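Local coordinates for ribokinase (Cryptococcus neoformans var. grubii serotype A, PDB 6CW5), which probably catalyses the magnesium-dependent transfer of a phosphoryl group from ATP to O-5 of D-ribose, giving D-ribose 5-phosphate, at residues 57-60 with 65-68; 52-57 with 279-284; 139-144 with 153-158. All coordinates share one frame; numbering follows the deposited sequence.

Interaction 1: 57-60 with 65-68; sequences FAVA and QVEL
Val59 and Val66 meet at an oblique angle where helix 51-61 turns back into strand 66-73, an alpha-to-beta return within the Rossmann-like alpha/beta domain of the PfkB carbohydrate kinases. Four residues separate the two segments, and the contact they close is small, buried and wholly apolar. No hydrogen bond crosses it, so it rests on how the valine branches are turned. Val59 projects from the helix toward the strand with CG1 anti to its own nitrogen (chi1 175°), which carries that methyl to the branch point of the partner, 3.6 Å from Val66 CB. The two beta carbons follow close behind, Val59 CB lying 4.0 Å from Val66 CB.

Val66 answers with both of its methyls. CG1 sits between its own backbone nitrogen and carbonyl carbon (chi1 57°), and this rotation brings it to Ala60 while it stays in contact with Val59; Val66 CG1 is 3.8 Å from Ala60 CB and 4.0 Å from Val59 CG1. The other methyl touches Val59 alone of the two helix residues, more loosely, with Val66 CG2 4.2 Å from Val59 CB. The single strand residue therefore straddles two successive helix residues, and the nearest pair of alpha carbons is here, Ala60 CA and Val66 CA, 6.2 Å apart.

Neighbouring elements complete the surroundings. Val66 also packs on Cys15 and Val17 of strand 15-18, while Ala60 leans on Val88. Glu67 belongs to the other face of the sheet and touches Tyr138, and its backbone is hydrogen-bonded to Cys15 and Val17, which joins strand 66-73 to strand 15-18. Besides the methyl of Ala60, the main chain of the helix is itself part of the surface that receives the valine: Val66 CG1 lies 3.8 Å from Ala60 N.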
loop_
_atom_site.group_PDB
_atom_site.type_symbol
_atom_site.label_atom_id
_atom_site.label_comp_id
_atom_site.label_asym_id
_atom_site.label_seq_id
_atom_site.Cartn_x
_atom_site.Cartn_y
_atom_site.Cartn_z
ATOM N N PHE A 57 17.017 0.022 -15.884
ATOM C CA PHE A 57 18.273 0.031 -16.621
ATOM C C PHE A 57 18.043 -0.250 -18.103
ATOM O O PHE A 57 18.691 0.349 -18.972
ATOM C CB PHE A 57 19.199 -1.022 -16.011
ATOM C CG PHE A 57 20.627 -0.823 -16.341
ATOM C CD1 PHE A 57 21.386 0.107 -15.644
ATOM C CD2 PHE A 57 21.226 -1.561 -17.354
ATOM C CE1 PHE A 57 22.733 0.279 -15.943
ATOM C CE2 PHE A 57 22.563 -1.373 -17.670
ATOM C CZ PHE A 57 23.317 -0.457 -16.960
ATOM N N ALA A 58 17.140 -1.186 -18.405
ATOM C CA ALA A 58 16.856 -1.523 -19.796
ATOM C C ALA A 58 16.102 -0.405 -20.497
ATOM O O ALA A 58 16.376 -0.116 -21.664
ATOM C CB ALA A 58 16.073 -2.839 -19.871
ATOM N N VAL A 59 15.159 0.248 -19.809
ATOM C CA VAL A 59 14.504 1.402 -20.433
ATOM C C VAL A 59 15.551 2.431 -20.811
ATOM O O VAL A 59 15.571 2.945 -21.932
ATOM C CB VAL A 59 13.427 2.008 -19.506
ATOM C CG1 VAL A 59 12.840 3.283 -20.143
ATOM C CG2 VAL A 59 12.308 1.009 -19.234
ATOM N N ALA A 60 16.470 2.714 -19.881
ATOM C CA ALA A 60 17.507 3.711 -20.124
ATOM C C ALA A 60 18.442 3.283 -21.248
ATOM O O ALA A 60 18.787 4.082 -22.123
ATOM C CB ALA A 60 18.289 3.961 -18.831
ATOM N N GLN A 65 13.553 7.937 -21.272
ATOM C CA GLN A 65 13.692 8.678 -20.023
ATOM C C GLN A 65 12.995 7.895 -18.933
ATOM O O GLN A 65 11.810 7.579 -19.072
ATOM C CB GLN A 65 13.061 10.061 -20.130
ATOM C CG GLN A 65 13.701 10.951 -21.152
ATOM C CD GLN A 65 14.883 11.657 -20.567
ATOM O OE1 GLN A 65 14.755 12.772 -20.062
ATOM N NE2 GLN A 65 16.045 11.005 -20.595
ATOM N N VAL A 66 13.712 7.566 -17.856
ATOM C CA VAL A 66 13.126 6.697 -16.845
ATOM C C VAL A 66 13.629 7.125 -15.481
ATOM O O VAL A 66 14.758 7.616 -15.334
ATOM C CB VAL A 66 13.448 5.207 -17.129
ATOM C CG1 VAL A 66 14.982 4.981 -17.206
ATOM C CG2 VAL A 66 12.786 4.321 -16.109
ATOM N N GLU A 67 12.756 6.992 -14.492
ATOM C CA GLU A 67 13.040 7.263 -13.083
ATOM C C GLU A 67 12.663 6.036 -12.269
ATOM O O GLU A 67 11.657 5.398 -12.565
ATOM C CB GLU A 67 12.228 8.453 -12.547
ATOM C CG GLU A 67 12.473 9.783 -13.232
ATOM C CD GLU A 67 13.530 10.626 -12.550
ATOM O OE1 GLU A 67 13.811 10.428 -11.340
ATOM O OE2 GLU A 67 14.087 11.499 -13.244
ATOM N N LEU A 68 13.443 5.723 -11.231
ATOM C CA LEU A 68 13.162 4.585 -10.355
ATOM C C LEU A 68 12.744 5.080 -8.972
ATOM O O LEU A 68 13.388 5.980 -8.405
ATOM C CB LEU A 68 14.385 3.666 -10.253
ATOM C CG LEU A 68 14.232 2.463 -9.313
ATOM C CD1 LEU A 68 13.146 1.506 -9.810
ATOM C CD2 LEU A 68 15.583 1.724 -9.160
#

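Interaction 2: 52-57 with 279-284; sequences GANQAF and AGDCFA
Asn54 and Gln55 both reach across to Asp281 at the start of helix 279-292, in the GAGD signature of the PfkB kinases. The segment axes approach to 7.6 Å and cross at -46°. Gly280, predicted to bind ATP, leads into Asp281, the predicted proton acceptor, whose CB is 3.4 Å from Asn54 CB. Its CG stands anti to the carbonyl carbon (chi1 -66°), presenting one carboxylate oxygen to each amide. Asn54 is itself predicted to bind the sugar; Asn54 ND2 gives an almost straight bond of 2.9 Å to the anti lone pair of Asp281 OD2, which lies in the amide plane; Lys51 NZ forms a salt bridge to the same oxygen. Gln55 NE2 donates to Asp281 OD1 over 3.0 Å, coming from above the carboxylate, 43° out of its plane. Both carboxylate oxygens are thus tied, which should restrict rotation of the group. The far end of the Gln55 amide is anchored too, OE1 accepting from Gln144 NE2. Cys282 and Phe283 turn away to helix 297-311. One turn beyond Asp281, the extended Gln55 chain lies over the methyl of Ala284, with Gln55 CD 3.7 Å from Ala284 CB.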
loop_
_atom_site.group_PDB
_atom_site.type_symbol
_atom_site.label_atom_id
_atom_site.label_comp_id
_atom_site.label_asym_id
_atom_site.label_seq_id
_atom_site.Cartn_x
_atom_site.Cartn_y
_atom_site.Cartn_z
ATOM N N GLY A 52 12.921 -4.054 -10.442
ATOM C CA GLY A 52 12.795 -2.637 -10.755
ATOM C C GLY A 52 14.055 -2.061 -11.377
ATOM O O GLY A 52 14.009 -1.391 -12.411
ATOM N N ALA A 53 15.208 -2.306 -10.755
ATOM C CA ALA A 53 16.448 -1.761 -11.300
ATOM C C ALA A 53 16.768 -2.329 -12.689
ATOM O O ALA A 53 17.229 -1.593 -13.581
ATOM C CB ALA A 53 17.605 -2.051 -10.330
ATOM N N ASN A 54 16.604 -3.646 -12.868
ATOM C CA ASN A 54 16.886 -4.274 -14.163
ATOM C C ASN A 54 16.043 -3.644 -15.257
ATOM O O ASN A 54 16.540 -3.327 -16.348
ATOM C CB ASN A 54 16.577 -5.783 -14.142
ATOM C CG ASN A 54 17.581 -6.604 -13.367
ATOM O OD1 ASN A 54 18.662 -6.140 -13.038
ATOM N ND2 ASN A 54 17.220 -7.855 -13.082
ATOM N N GLN A 55 14.742 -3.515 -14.996
ATOM C CA GLN A 55 13.839 -2.991 -16.015
ATOM C C GLN A 55 14.094 -1.502 -16.250
ATOM O O GLN A 55 14.069 -1.042 -17.393
ATOM C CB GLN A 55 12.383 -3.281 -15.617
ATOM C CG GLN A 55 12.078 -4.767 -15.762
ATOM C CD GLN A 55 10.649 -5.197 -15.364
ATOM O OE1 GLN A 55 9.728 -4.387 -15.261
ATOM N NE2 GLN A 55 10.496 -6.495 -15.109
ATOM N N ALA A 56 14.405 -0.744 -15.192
ATOM C CA ALA A 56 14.735 0.672 -15.388
ATOM C C ALA A 56 16.009 0.826 -16.208
ATOM O O ALA A 56 16.101 1.690 -17.094
ATOM C CB ALA A 56 14.895 1.374 -14.034
ATOM N N PHE A 57 17.017 0.022 -15.884
ATOM C CA PHE A 57 18.273 0.031 -16.621
ATOM C C PHE A 57 18.043 -0.250 -18.103
ATOM O O PHE A 57 18.691 0.349 -18.972
ATOM C CB PHE A 57 19.199 -1.022 -16.011
ATOM C CG PHE A 57 20.627 -0.823 -16.341
ATOM C CD1 PHE A 57 21.386 0.107 -15.644
ATOM C CD2 PHE A 57 21.226 -1.561 -17.354
ATOM C CE1 PHE A 57 22.733 0.279 -15.943
ATOM C CE2 PHE A 57 22.563 -1.373 -17.670
ATOM C CZ PHE A 57 23.317 -0.457 -16.960
ATOM N N ALA A 279 16.946 -11.471 -18.422
ATOM C CA ALA A 279 16.584 -11.435 -19.838
ATOM C C ALA A 279 15.124 -11.043 -20.010
ATOM O O ALA A 279 14.783 -10.247 -20.895
ATOM C CB ALA A 279 16.857 -12.783 -20.504
ATOM N N GLY A 280 14.242 -11.581 -19.161
ATOM C CA GLY A 280 12.868 -11.112 -19.161
ATOM C C GLY A 280 12.772 -9.656 -18.747
ATOM O O GLY A 280 11.985 -8.898 -19.304
ATOM N N ASP A 281 13.588 -9.244 -17.763
ATOM C CA ASP A 281 13.606 -7.835 -17.367
ATOM C C ASP A 281 14.113 -6.954 -18.500
ATOM O O ASP A 281 13.577 -5.866 -18.744
ATOM C CB ASP A 281 14.476 -7.649 -16.122
ATOM C CG ASP A 281 13.887 -8.334 -14.906
ATOM O OD1 ASP A 281 12.658 -8.546 -14.897
ATOM O OD2 ASP A 281 14.631 -8.673 -13.980
ATOM N N CYS A 282 15.158 -7.404 -19.193
ATOM C CA CYS A 282 15.608 -6.695 -20.385
ATOM C C CYS A 282 14.459 -6.506 -21.366
ATOM O O CYS A 282 14.184 -5.390 -21.822
ATOM C CB CYS A 282 16.752 -7.461 -21.041
ATOM S SG CYS A 282 17.460 -6.591 -22.434
ATOM N N PHE A 283 13.761 -7.593 -21.689
ATOM C CA PHE A 283 12.640 -7.494 -22.615
ATOM C C PHE A 283 11.630 -6.443 -22.159
ATOM O O PHE A 283 11.210 -5.583 -22.944
ATOM C CB PHE A 283 11.972 -8.863 -22.770
ATOM C CG PHE A 283 10.829 -8.855 -23.732
ATOM C CD1 PHE A 283 11.049 -9.085 -25.075
ATOM C CD2 PHE A 283 9.538 -8.605 -23.298
ATOM C CE1 PHE A 283 9.989 -9.068 -25.975
ATOM C CE2 PHE A 283 8.489 -8.576 -24.188
ATOM C CZ PHE A 283 8.718 -8.818 -25.528
ATOM N N ALA A 284 11.251 -6.478 -20.878
ATOM C CA ALA A 284 10.226 -5.562 -20.380
ATOM C C ALA A 284 10.643 -4.104 -20.543
ATOM O O ALA A 284 9.850 -3.261 -20.979
ATOM C CB ALA A 284 9.936 -5.862 -18.909
#

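Interaction 3: 139-144 with 153-158; sequences THLLVQ and LAYLTA
The first half of a beta-alpha-beta unit, strand 140-143 followed by helix 149-161 and strand 167-170, is packed together here through Leu141, which projects from the strand against Tyr155 and Leu156 of the helix. Leu141 points toward the helix, and its first torsion (chi1 171°, CG opposite the backbone nitrogen) lets CD2 lodge against the helix backbone: Leu141 CD2 is 3.6 Å from Tyr155 O and 3.7 Å from Leu156 CA. The side chain of the tyrosine is met at its root, Leu141 CD2 lying 4.2 Å from Tyr155 CB, while CD1 approaches the ring obliquely.

Tyr155 starts toward the strand, but its CG is anti to the carbonyl carbon (chi1 -79°) and the ring leads away to touch Leu16 and Arg18 of strand 15-18, and its hydroxyl is hydrogen-bonded to Asp69 of strand 66-73. Leu156 flanks Leu141 and goes on to Ser168 of the unit's second strand. Val143, two residues along, points the same way without touching residues 153-158, and packs on Phe170.

His140 and Leu142 face the opposite side of the sheet and touch helix 279-292, so the strand is sandwiched between helices. The imidazole of His140 is held at its edge, His140 ND1 lying 2.8 Å from Thr139 OG1 in the ring plane. Within helix 149-161, Thr157 OG1 folds back to Leu153 O over 2.8 Å, and Thr157 N bonds to that same carbonyl from the opposite face of its plane. Ala154 of this helix packs on Ser150 of the second subunit. A central parallel strand covered on each side by a helix, with one of those helices crossing to the next strand, is typical of the three-layer alpha/beta core of the ribokinase fold.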
loop_
_atom_site.group_PDB
_atom_site.type_symbol
_atom_site.label_atom_id
_atom_site.label_comp_id
_atom_site.label_asym_id
_atom_site.label_seq_id
_atom_site.Cartn_x
_atom_site.Cartn_y
_atom_site.Cartn_z
ATOM N N THR A 139 4.335 9.438 -18.462
ATOM C CA THR A 139 3.396 8.860 -19.406
ATOM C C THR A 139 3.287 7.349 -19.258
ATOM O O THR A 139 2.297 6.764 -19.720
ATOM C CB THR A 139 3.818 9.187 -20.850
ATOM O OG1 THR A 139 5.164 8.735 -21.070
ATOM C CG2 THR A 139 3.736 10.694 -21.126
ATOM N N HIS A 140 4.284 6.707 -18.644
ATOM C CA HIS A 140 4.330 5.250 -18.538
ATOM C C HIS A 140 4.696 4.857 -17.117
ATOM O O HIS A 140 5.521 5.523 -16.482
ATOM C CB HIS A 140 5.360 4.656 -19.534
ATOM C CG HIS A 140 4.928 4.776 -20.963
ATOM N ND1 HIS A 140 4.844 5.990 -21.613
ATOM C CD2 HIS A 140 4.487 3.847 -21.841
ATOM C CE1 HIS A 140 4.403 5.796 -22.843
ATOM N NE2 HIS A 140 4.170 4.510 -23.003
ATOM N N LEU A 141 4.096 3.763 -16.638
ATOM C CA LEU A 141 4.402 3.176 -15.341
ATOM C C LEU A 141 4.787 1.723 -15.537
ATOM O O LEU A 141 4.107 0.987 -16.262
ATOM C CB LEU A 141 3.216 3.273 -14.382
ATOM C CG LEU A 141 3.348 2.511 -13.057
ATOM C CD1 LEU A 141 4.318 3.254 -12.071
ATOM C CD2 LEU A 141 1.954 2.318 -12.425
ATOM N N LEU A 142 5.865 1.305 -14.884
ATOM C CA LEU A 142 6.284 -0.094 -14.886
ATOM C C LEU A 142 6.315 -0.594 -13.452
ATOM O O LEU A 142 6.944 0.031 -12.596
ATOM C CB LEU A 142 7.663 -0.198 -15.530
ATOM C CG LEU A 142 8.322 -1.506 -15.875
ATOM C CD1 LEU A 142 7.335 -2.466 -16.570
ATOM C CD2 LEU A 142 9.485 -1.168 -16.785
ATOM N N VAL A 143 5.641 -1.722 -13.185
ATOM C CA VAL A 143 5.546 -2.280 -11.842
ATOM C C VAL A 143 5.747 -3.786 -11.932
ATOM O O VAL A 143 5.535 -4.404 -12.973
ATOM C CB VAL A 143 4.206 -1.974 -11.122
ATOM C CG1 VAL A 143 4.214 -0.535 -10.525
ATOM C CG2 VAL A 143 3.012 -2.161 -12.068
ATOM N N GLN A 144 6.211 -4.365 -10.830
ATOM C CA GLN A 144 6.384 -5.814 -10.737
ATOM C C GLN A 144 5.820 -6.223 -9.399
ATOM O O GLN A 144 4.840 -5.626 -8.960
ATOM C CB GLN A 144 7.855 -6.222 -10.866
ATOM C CG GLN A 144 8.560 -5.522 -12.063
ATOM C CD GLN A 144 9.134 -4.172 -11.662
ATOM O OE1 GLN A 144 9.415 -3.934 -10.477
ATOM N NE2 GLN A 144 9.305 -3.271 -12.646
ATOM N N LEU A 153 -0.274 -1.574 -6.002
ATOM C CA LEU A 153 -1.684 -1.278 -6.288
ATOM C C LEU A 153 -1.947 0.229 -6.304
ATOM O O LEU A 153 -2.711 0.735 -7.146
ATOM C CB LEU A 153 -2.573 -1.936 -5.231
ATOM C CG LEU A 153 -2.532 -3.469 -5.269
ATOM C CD1 LEU A 153 -3.224 -3.980 -4.025
ATOM C CD2 LEU A 153 -3.281 -3.957 -6.507
ATOM N N ALA A 154 -1.374 0.949 -5.337
ATOM C CA ALA A 154 -1.607 2.390 -5.252
ATOM C C ALA A 154 -1.088 3.105 -6.495
ATOM O O ALA A 154 -1.770 3.983 -7.049
ATOM C CB ALA A 154 -0.946 2.941 -3.977
ATOM N N TYR A 155 0.120 2.755 -6.948
ATOM C CA TYR A 155 0.676 3.437 -8.117
ATOM C C TYR A 155 -0.097 3.085 -9.385
ATOM O O TYR A 155 -0.378 3.961 -10.218
ATOM C CB TYR A 155 2.143 3.067 -8.305
ATOM C CG TYR A 155 3.087 3.813 -7.385
ATOM C CD1 TYR A 155 3.027 3.644 -6.007
ATOM C CD2 TYR A 155 4.027 4.699 -7.902
ATOM C CE1 TYR A 155 3.923 4.340 -5.171
ATOM C CE2 TYR A 155 4.912 5.378 -7.087
ATOM C CZ TYR A 155 4.851 5.193 -5.717
ATOM O OH TYR A 155 5.728 5.891 -4.895
ATOM N N LEU A 156 -0.448 1.811 -9.549
ATOM C CA LEU A 156 -1.251 1.421 -10.721
ATOM C C LEU A 156 -2.597 2.122 -10.729
ATOM O O LEU A 156 -3.070 2.595 -11.783
ATOM C CB LEU A 156 -1.452 -0.100 -10.736
ATOM C CG LEU A 156 -2.415 -0.626 -11.820
ATOM C CD1 LEU A 156 -1.828 -0.344 -13.183
ATOM C CD2 LEU A 156 -2.612 -2.128 -11.631
ATOM N N THR A 157 -3.241 2.212 -9.570
ATOM C CA THR A 157 -4.540 2.892 -9.507
ATOM C C THR A 157 -4.400 4.363 -9.851
ATOM O O THR A 157 -5.217 4.925 -10.606
ATOM C CB THR A 157 -5.130 2.702 -8.107
ATOM O OG1 THR A 157 -5.309 1.289 -7.880
ATOM C CG2 THR A 157 -6.489 3.404 -8.001
ATOM N N ALA A 158 -3.360 5.010 -9.323
ATOM C CA ALA A 158 -3.129 6.411 -9.654
ATOM C C ALA A 158 -2.860 6.586 -11.144
ATOM O O ALA A 158 -3.266 7.597 -11.752
ATOM C CB ALA A 158 -1.948 6.950 -8.834
#

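Helix 51-61 joins interactions 1 and 2, which share Phe57 and have centres 9 Å apart: the helix receives Val66 on the side facing the strand, Val66 CG1 also coming within 3.5 Å of Ala56 O, while Asn54 and Gln55 turn to the predicted catalytic Asp281. Ala58 CB, 3.7 Å from Cys282 O, continues the packing between the two helices. Interaction 3 is nested in the long chain loop closed by interaction 2, and the two meet at Gln55, whose OE1 is 3.3 Å from Leu142 CG. Interactions 1 and 3, 15 Å apart between centres, reach the same central sheet, and only interaction 2 contains predicted substrate-binding residues.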